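Local coordinates for protein glycerol dehydrogenase (Schizosaccharomyces pombe, PDB 1TA9) that oxidises glycerol to dihydroxyacetone with NAD(+), probably using its bound zinc ion, and serves in the assimilation of glycerol, at residues G231-V243 / S302-H315. Sequence-based numbering, arbitrary orientation.
Sequences GDALSTWVETESV and SGLGFENGGLAAAH. With K (potassium ion), chain J; ZN (zinc ion), chain I.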
ATOM      1  N   GLY B 231       0.668  31.618  -9.471  1.00 10.42           N
ATOM      2  CA  GLY B 231       2.116  31.548  -9.462  1.00 11.00           C
ATOM      3  C   GLY B 231       2.669  32.019  -8.132  1.00 11.24           C
ATOM      4  O   GLY B 231       3.613  31.438  -7.590  1.00 11.29           O
ATOM      5  N   ASP B 232       2.074  33.076  -7.594  1.00 11.34           N
ATOM      6  CA  ASP B 232       2.515  33.609  -6.316  1.00 11.98           C
ATOM      7  C   ASP B 232       2.132  32.615  -5.217  1.00 11.97           C
ATOM      8  O   ASP B 232       2.927  32.324  -4.326  1.00 12.26           O
ATOM      9  CB  ASP B 232       1.852  34.965  -6.051  1.00 12.42           C
ATOM     10  CG  ASP B 232       2.614  35.796  -5.035  1.00 13.41           C
ATOM     11  OD1 ASP B 232       2.053  36.785  -4.517  1.00 13.40           O
ATOM     12  OD2 ASP B 232       3.785  35.462  -4.765  1.00 13.76           O
ATOM     13  N   ALA B 233       0.918  32.079  -5.295  1.00 11.70           N
ATOM     14  CA  ALA B 233       0.445  31.131  -4.289  1.00 11.92           C
ATOM     15  C   ALA B 233       1.282  29.844  -4.263  1.00 12.11           C
ATOM     16  O   ALA B 233       1.489  29.247  -3.201  1.00 12.20           O
ATOM     17  CB  ALA B 233      -1.029  30.805  -4.535  1.00 11.61           C
ATOM     18  N   LEU B 234       1.764  29.419  -5.425  1.00 12.04           N
ATOM     19  CA  LEU B 234       2.585  28.211  -5.502  1.00 12.48           C
ATOM     20  C   LEU B 234       3.893  28.298  -4.715  1.00 12.44           C
ATOM     21  O   LEU B 234       4.398  27.283  -4.237  1.00 12.64           O
ATOM     22  CB  LEU B 234       2.906  27.873  -6.961  1.00 12.75           C
ATOM     23  CG  LEU B 234       1.822  27.124  -7.739  1.00 13.28           C
ATOM     24  CD1 LEU B 234       2.212  27.049  -9.211  1.00 13.20           C
ATOM     25  CD2 LEU B 234       1.644  25.731  -7.151  1.00 13.52           C
ATOM     26  N   SER B 235       4.451  29.493  -4.575  1.00 12.27           N
ATOM     27  CA  SER B 235       5.707  29.622  -3.847  1.00 12.35           C
ATOM     28  C   SER B 235       5.533  29.600  -2.328  1.00 12.22           C
ATOM     29  O   SER B 235       6.481  29.315  -1.596  1.00 11.78           O
ATOM     30  CB  SER B 235       6.433  30.906  -4.251  1.00 12.59           C
ATOM     31  OG  SER B 235       5.786  32.050  -3.733  1.00 13.90           O
ATOM     32  N   THR B 236       4.322  29.883  -1.861  1.00 12.05           N
ATOM     33  CA  THR B 236       4.051  29.919  -0.429  1.00 12.02           C
ATOM     34  C   THR B 236       4.487  28.672   0.336  1.00 11.90           C
ATOM     35  O   THR B 236       5.263  28.771   1.287  1.00 11.84           O
ATOM     36  CB  THR B 236       2.556  30.159  -0.146  1.00 12.19           C
ATOM     37  OG1 THR B 236       2.160  31.409  -0.719  1.00 12.93           O
ATOM     38  CG2 THR B 236       2.296  30.194   1.354  1.00 12.59           C
ATOM     39  N   TRP B 237       3.991  27.506  -0.066  1.00 11.57           N
ATOM     40  CA  TRP B 237       4.354  26.280   0.627  1.00 11.99           C
ATOM     41  C   TRP B 237       5.855  26.024   0.530  1.00 11.78           C
ATOM     42  O   TRP B 237       6.492  25.663   1.519  1.00 11.73           O
ATOM     43  CB  TRP B 237       3.590  25.083   0.050  1.00 12.31           C
ATOM     44  CG  TRP B 237       3.902  23.787   0.740  1.00 13.01           C
ATOM     45  CD1 TRP B 237       3.432  23.364   1.954  1.00 13.01           C
ATOM     46  CD2 TRP B 237       4.776  22.757   0.267  1.00 13.41           C
ATOM     47  NE1 TRP B 237       3.961  22.132   2.262  1.00 13.35           N
ATOM     48  CE2 TRP B 237       4.788  21.736   1.244  1.00 13.61           C
ATOM     49  CE3 TRP B 237       5.552  22.598  -0.889  1.00 13.92           C
ATOM     50  CZ2 TRP B 237       5.547  20.569   1.098  1.00 14.19           C
ATOM     51  CZ3 TRP B 237       6.309  21.433  -1.033  1.00 14.51           C
ATOM     52  CH2 TRP B 237       6.299  20.436  -0.042  1.00 14.38           C
ATOM     53  N   VAL B 238       6.423  26.216  -0.657  1.00 11.96           N
ATOM     54  CA  VAL B 238       7.850  25.986  -0.842  1.00 11.97           C
ATOM     55  C   VAL B 238       8.697  26.875   0.060  1.00 12.26           C
ATOM     56  O   VAL B 238       9.571  26.387   0.777  1.00 12.02           O
ATOM     57  CB  VAL B 238       8.286  26.229  -2.306  1.00 12.27           C
ATOM     58  CG1 VAL B 238       9.811  26.188  -2.401  1.00 12.11           C
ATOM     59  CG2 VAL B 238       7.669  25.167  -3.219  1.00 11.92           C
ATOM     60  N   GLU B 239       8.437  28.179   0.037  1.00 12.13           N
ATOM     61  CA  GLU B 239       9.227  29.098   0.848  1.00 12.65           C
ATOM     62  C   GLU B 239       8.995  28.929   2.342  1.00 12.53           C
ATOM     63  O   GLU B 239       9.955  28.838   3.110  1.00 12.63           O
ATOM     64  CB  GLU B 239       8.966  30.550   0.422  1.00 13.01           C
ATOM     65  CG  GLU B 239       9.373  30.826  -1.022  1.00 14.01           C
ATOM     66  CD  GLU B 239       9.301  32.297  -1.395  1.00 14.77           C
ATOM     67  OE1 GLU B 239      10.276  33.037  -1.131  1.00 14.92           O
ATOM     68  OE2 GLU B 239       8.262  32.712  -1.948  1.00 15.42           O
ATOM     69  N   THR B 240       7.735  28.869   2.760  1.00 12.40           N
ATOM     70  CA  THR B 240       7.438  28.702   4.178  1.00 12.31           C
ATOM     71  C   THR B 240       8.019  27.409   4.745  1.00 12.43           C
ATOM     72  O   THR B 240       8.552  27.402   5.857  1.00 12.24           O
ATOM     73  CB  THR B 240       5.920  28.780   4.439  1.00 12.39           C
ATOM     74  OG1 THR B 240       5.530  30.159   4.464  1.00 12.57           O
ATOM     75  CG2 THR B 240       5.548  28.126   5.775  1.00 12.27           C
ATOM     76  N   GLU B 241       7.933  26.313   3.998  1.00 12.54           N
ATOM     77  CA  GLU B 241       8.511  25.061   4.490  1.00 12.86           C
ATOM     78  C   GLU B 241      10.020  25.246   4.682  1.00 13.24           C
ATOM     79  O   GLU B 241      10.600  24.728   5.630  1.00 13.10           O
ATOM     80  CB  GLU B 241       8.245  23.914   3.511  1.00 12.86           C
ATOM     81  CG  GLU B 241       6.847  23.321   3.621  1.00 12.95           C
ATOM     82  CD  GLU B 241       6.633  22.593   4.940  1.00 13.01           C
ATOM     83  OE1 GLU B 241       5.709  22.963   5.685  1.00 13.08           O
ATOM     84  OE2 GLU B 241       7.389  21.644   5.231  1.00 13.28           O
ATOM     85  N   SER B 242      10.645  25.993   3.776  1.00 13.64           N
ATOM     86  CA  SER B 242      12.084  26.253   3.841  1.00 14.48           C
ATOM     87  C   SER B 242      12.460  27.089   5.066  1.00 14.41           C
ATOM     88  O   SER B 242      13.486  26.848   5.699  1.00 14.67           O
ATOM     89  CB  SER B 242      12.546  26.974   2.567  1.00 15.29           C
ATOM     90  OG  SER B 242      13.927  27.288   2.640  1.00 17.74           O
ATOM     91  N   VAL B 243      11.635  28.081   5.386  1.00 14.15           N
ATOM     92  CA  VAL B 243      11.882  28.940   6.543  1.00 14.17           C
ATOM     93  C   VAL B 243      11.691  28.141   7.831  1.00 14.10           C
ATOM     94  O   VAL B 243      12.507  28.213   8.753  1.00 13.82           O
ATOM     95  CB  VAL B 243      10.910  30.149   6.560  1.00 14.14           C
ATOM     96  CG1 VAL B 243      11.061  30.939   7.869  1.00 14.44           C
ATOM     97  CG2 VAL B 243      11.184  31.045   5.375  1.00 14.14           C
ATOM     98  N   SER B 302      -2.586  31.876   0.883  1.00 11.45           N
ATOM     99  CA  SER B 302      -1.234  32.258   0.523  1.00 11.88           C
ATOM    100  C   SER B 302      -0.757  33.408   1.415  1.00 12.18           C
ATOM    101  O   SER B 302       0.394  33.430   1.855  1.00 12.33           O
ATOM    102  CB  SER B 302      -1.180  32.656  -0.949  1.00 12.04           C
ATOM    103  OG  SER B 302       0.164  32.802  -1.364  1.00 12.46           O
ATOM    104  N   GLY B 303      -1.657  34.345   1.698  1.00 12.26           N
ATOM    105  CA  GLY B 303      -1.318  35.480   2.538  1.00 12.20           C
ATOM    106  C   GLY B 303      -0.917  35.100   3.951  1.00 12.13           C
ATOM    107  O   GLY B 303       0.175  35.441   4.400  1.00 12.00           O
ATOM    108  N   LEU B 304      -1.790  34.394   4.660  1.00 12.25           N
ATOM    109  CA  LEU B 304      -1.487  33.983   6.027  1.00 12.77           C
ATOM    110  C   LEU B 304      -0.376  32.940   6.043  1.00 13.03           C
ATOM    111  O   LEU B 304       0.419  32.882   6.983  1.00 12.97           O
ATOM    112  CB  LEU B 304      -2.727  33.393   6.700  1.00 12.99           C
ATOM    113  CG  LEU B 304      -3.910  34.324   6.958  1.00 13.48           C
ATOM    114  CD1 LEU B 304      -5.059  33.511   7.554  1.00 13.81           C
ATOM    115  CD2 LEU B 304      -3.485  35.440   7.902  1.00 13.71           C
ATOM    116  N   GLY B 305      -0.335  32.118   4.998  1.00 13.12           N
ATOM    117  CA  GLY B 305       0.671  31.073   4.894  1.00 13.36           C
ATOM    118  C   GLY B 305       2.087  31.592   4.746  1.00 13.84           C
ATOM    119  O   GLY B 305       3.023  31.007   5.289  1.00 13.79           O
ATOM    120  N   PHE B 306       2.261  32.688   4.016  1.00 14.39           N
ATOM    121  CA  PHE B 306       3.596  33.239   3.834  1.00 15.09           C
ATOM    122  C   PHE B 306       4.017  34.152   4.990  1.00 15.11           C
ATOM    123  O   PHE B 306       5.141  34.058   5.476  1.00 15.24           O
ATOM    124  CB  PHE B 306       3.695  33.972   2.480  1.00 15.39           C
ATOM    125  CG  PHE B 306       3.555  35.470   2.564  1.00 16.17           C
ATOM    126  CD1 PHE B 306       4.601  36.259   3.038  1.00 16.45           C
ATOM    127  CD2 PHE B 306       2.383  36.093   2.148  1.00 16.48           C
ATOM    128  CE1 PHE B 306       4.480  37.648   3.093  1.00 16.75           C
ATOM    129  CE2 PHE B 306       2.254  37.481   2.200  1.00 16.85           C
ATOM    130  CZ  PHE B 306       3.306  38.259   2.675  1.00 16.68           C
ATOM    131  N   GLU B 307       3.119  35.014   5.452  1.00 15.49           N
ATOM    132  CA  GLU B 307       3.475  35.931   6.529  1.00 15.74           C
ATOM    133  C   GLU B 307       3.732  35.227   7.862  1.00 15.46           C
ATOM    134  O   GLU B 307       4.596  35.649   8.640  1.00 15.23           O
ATOM    135  CB  GLU B 307       2.398  37.010   6.701  1.00 17.00           C
ATOM    136  CG  GLU B 307       2.820  38.135   7.642  1.00 18.82           C
ATOM    137  CD  GLU B 307       1.863  39.321   7.643  1.00 20.12           C
ATOM    138  OE1 GLU B 307       2.173  40.326   8.316  1.00 20.99           O
ATOM    139  OE2 GLU B 307       0.805  39.258   6.981  1.00 21.23           O
ATOM    140  N   ASN B 308       2.991  34.156   8.127  1.00 14.70           N
ATOM    141  CA  ASN B 308       3.171  33.416   9.364  1.00 14.45           C
ATOM    142  C   ASN B 308       4.264  32.381   9.233  1.00 14.43           C
ATOM    143  O   ASN B 308       4.706  31.788  10.221  1.00 14.39           O
ATOM    144  CB  ASN B 308       1.851  32.795   9.788  1.00 14.13           C
ATOM    145  CG  ASN B 308       0.908  33.831  10.351  1.00 13.93           C
ATOM    146  OD1 ASN B 308       1.175  34.407  11.408  1.00 13.37           O
ATOM    147  ND2 ASN B 308      -0.180  34.100   9.639  1.00 13.31           N
ATOM    148  N   GLY B 309       4.695  32.181   7.993  1.00 14.46           N
ATOM    149  CA  GLY B 309       5.789  31.277   7.710  1.00 14.57           C
ATOM    150  C   GLY B 309       6.905  32.234   7.330  1.00 14.82           C
ATOM    151  O   GLY B 309       7.496  32.885   8.196  1.00 14.85           O
ATOM    152  N   GLY B 310       7.175  32.353   6.033  1.00 14.68           N
ATOM    153  CA  GLY B 310       8.204  33.274   5.599  1.00 14.53           C
ATOM    154  C   GLY B 310       8.560  33.150   4.133  1.00 14.41           C
ATOM    155  O   GLY B 310       8.176  32.186   3.467  1.00 14.40           O
ATOM    156  N   LEU B 311       9.288  34.144   3.635  1.00 14.34           N
ATOM    157  CA  LEU B 311       9.746  34.153   2.256  1.00 14.12           C
ATOM    158  C   LEU B 311      11.163  33.590   2.270  1.00 13.94           C
ATOM    159  O   LEU B 311      11.849  33.638   3.295  1.00 14.04           O
ATOM    160  CB  LEU B 311       9.760  35.580   1.694  1.00 14.17           C
ATOM    161  CG  LEU B 311       8.419  36.316   1.629  1.00 14.28           C
ATOM    162  CD1 LEU B 311       8.612  37.689   0.991  1.00 14.16           C
ATOM    163  CD2 LEU B 311       7.421  35.482   0.824  1.00 14.27           C
ATOM    164  N   ALA B 312      11.597  33.048   1.141  1.00 13.62           N
ATOM    165  CA  ALA B 312      12.934  32.483   1.058  1.00 13.50           C
ATOM    166  C   ALA B 312      13.622  32.876  -0.248  1.00 13.63           C
ATOM    167  O   ALA B 312      13.684  34.058  -0.592  1.00 13.55           O
ATOM    168  CB  ALA B 312      12.866  30.960   1.197  1.00 13.35           C
ATOM    169  N   ALA B 313      14.134  31.889  -0.979  1.00 13.46           N
ATOM    170  CA  ALA B 313      14.831  32.169  -2.228  1.00 13.58           C
ATOM    171  C   ALA B 313      13.930  32.637  -3.367  1.00 13.74           C
ATOM    172  O   ALA B 313      14.282  33.569  -4.090  1.00 13.79           O
ATOM    173  CB  ALA B 313      15.621  30.945  -2.670  1.00 13.50           C
ATOM    174  N   ALA B 314      12.777  31.997  -3.529  1.00 13.92           N
ATOM    175  CA  ALA B 314      11.860  32.341  -4.615  1.00 14.28           C
ATOM    176  C   ALA B 314      11.636  33.843  -4.784  1.00 14.61           C
ATOM    177  O   ALA B 314      11.879  34.395  -5.857  1.00 14.47           O
ATOM    178  CB  ALA B 314      10.522  31.636  -4.417  1.00 14.55           C
ATOM    179  N   HIS B 315      11.177  34.508  -3.732  1.00 14.74           N
ATOM    180  CA  HIS B 315      10.931  35.944  -3.834  1.00 15.16           C
ATOM    181  C   HIS B 315      12.199  36.774  -3.956  1.00 15.23           C
ATOM    182  O   HIS B 315      12.202  37.814  -4.613  1.00 15.15           O
ATOM    183  CB  HIS B 315      10.074  36.421  -2.663  1.00 15.16           C
ATOM    184  CG  HIS B 315       8.609  36.239  -2.904  1.00 15.69           C
ATOM    185  ND1 HIS B 315       8.022  34.995  -2.992  1.00 15.62           N
ATOM    186  CD2 HIS B 315       7.633  37.136  -3.172  1.00 15.58           C
ATOM    187  CE1 HIS B 315       6.747  35.133  -3.309  1.00 15.94           C
ATOM    188  NE2 HIS B 315       6.487  36.423  -3.425  1.00 15.98           N
TER
HETATM  189  K     K J1504       3.707  33.699  -1.994  1.00 17.21           K
HETATM  190 ZN    ZN I1501       4.537  37.342  -3.845  1.00 34.17          ZN
HETATM  191  O   HOH W   1       5.925  31.686   1.871  1.00 10.81           O
HETATM  192  O   HOH W   2       5.647  32.815  -0.542  1.00 15.02           O
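Glu239 and His315 meet beside the zinc site of this member of the iron-containing alcohol dehydrogenase family, in its helical part. Asp232 and His315 bind the zinc ion, and His333 completes the protein ligands. His315 NE2 lies 2.2 Å from the zinc ion. Its ND1 donates to the syn lone pair of Glu239 OE2 at 2.5 Å. Carboxylate and ring are nearly coplanar, 14° apart, but the bond is bent, 138° at the hydrogen. Together with the zinc bond it holds the ring's rotation, so Glu239 is a second-shell residue that positions a zinc ligand.

The tight part is around Glu239 OE1. Ala312 N, at the N-cap of helix 313-322, donates to it at 2.6 Å. His315 N reaches the same oxygen from the opposite face of the carboxylate. Ala314 CB presses on Glu239 CD at 3.3 Å. Farther along, Thr240 OG1 donates to Gly305 O and accepts from Gly310 N, joining helix 223-245 to the backbone at both glycines.

The other side is buried too, but a potassium ion and two waters lie between the segments there. Thr236 OG1 sits 3.0 Å from the potassium ion, which Asp182 also binds. A water donates to Thr236 O and, at 2.8 Å, to Gly310 O.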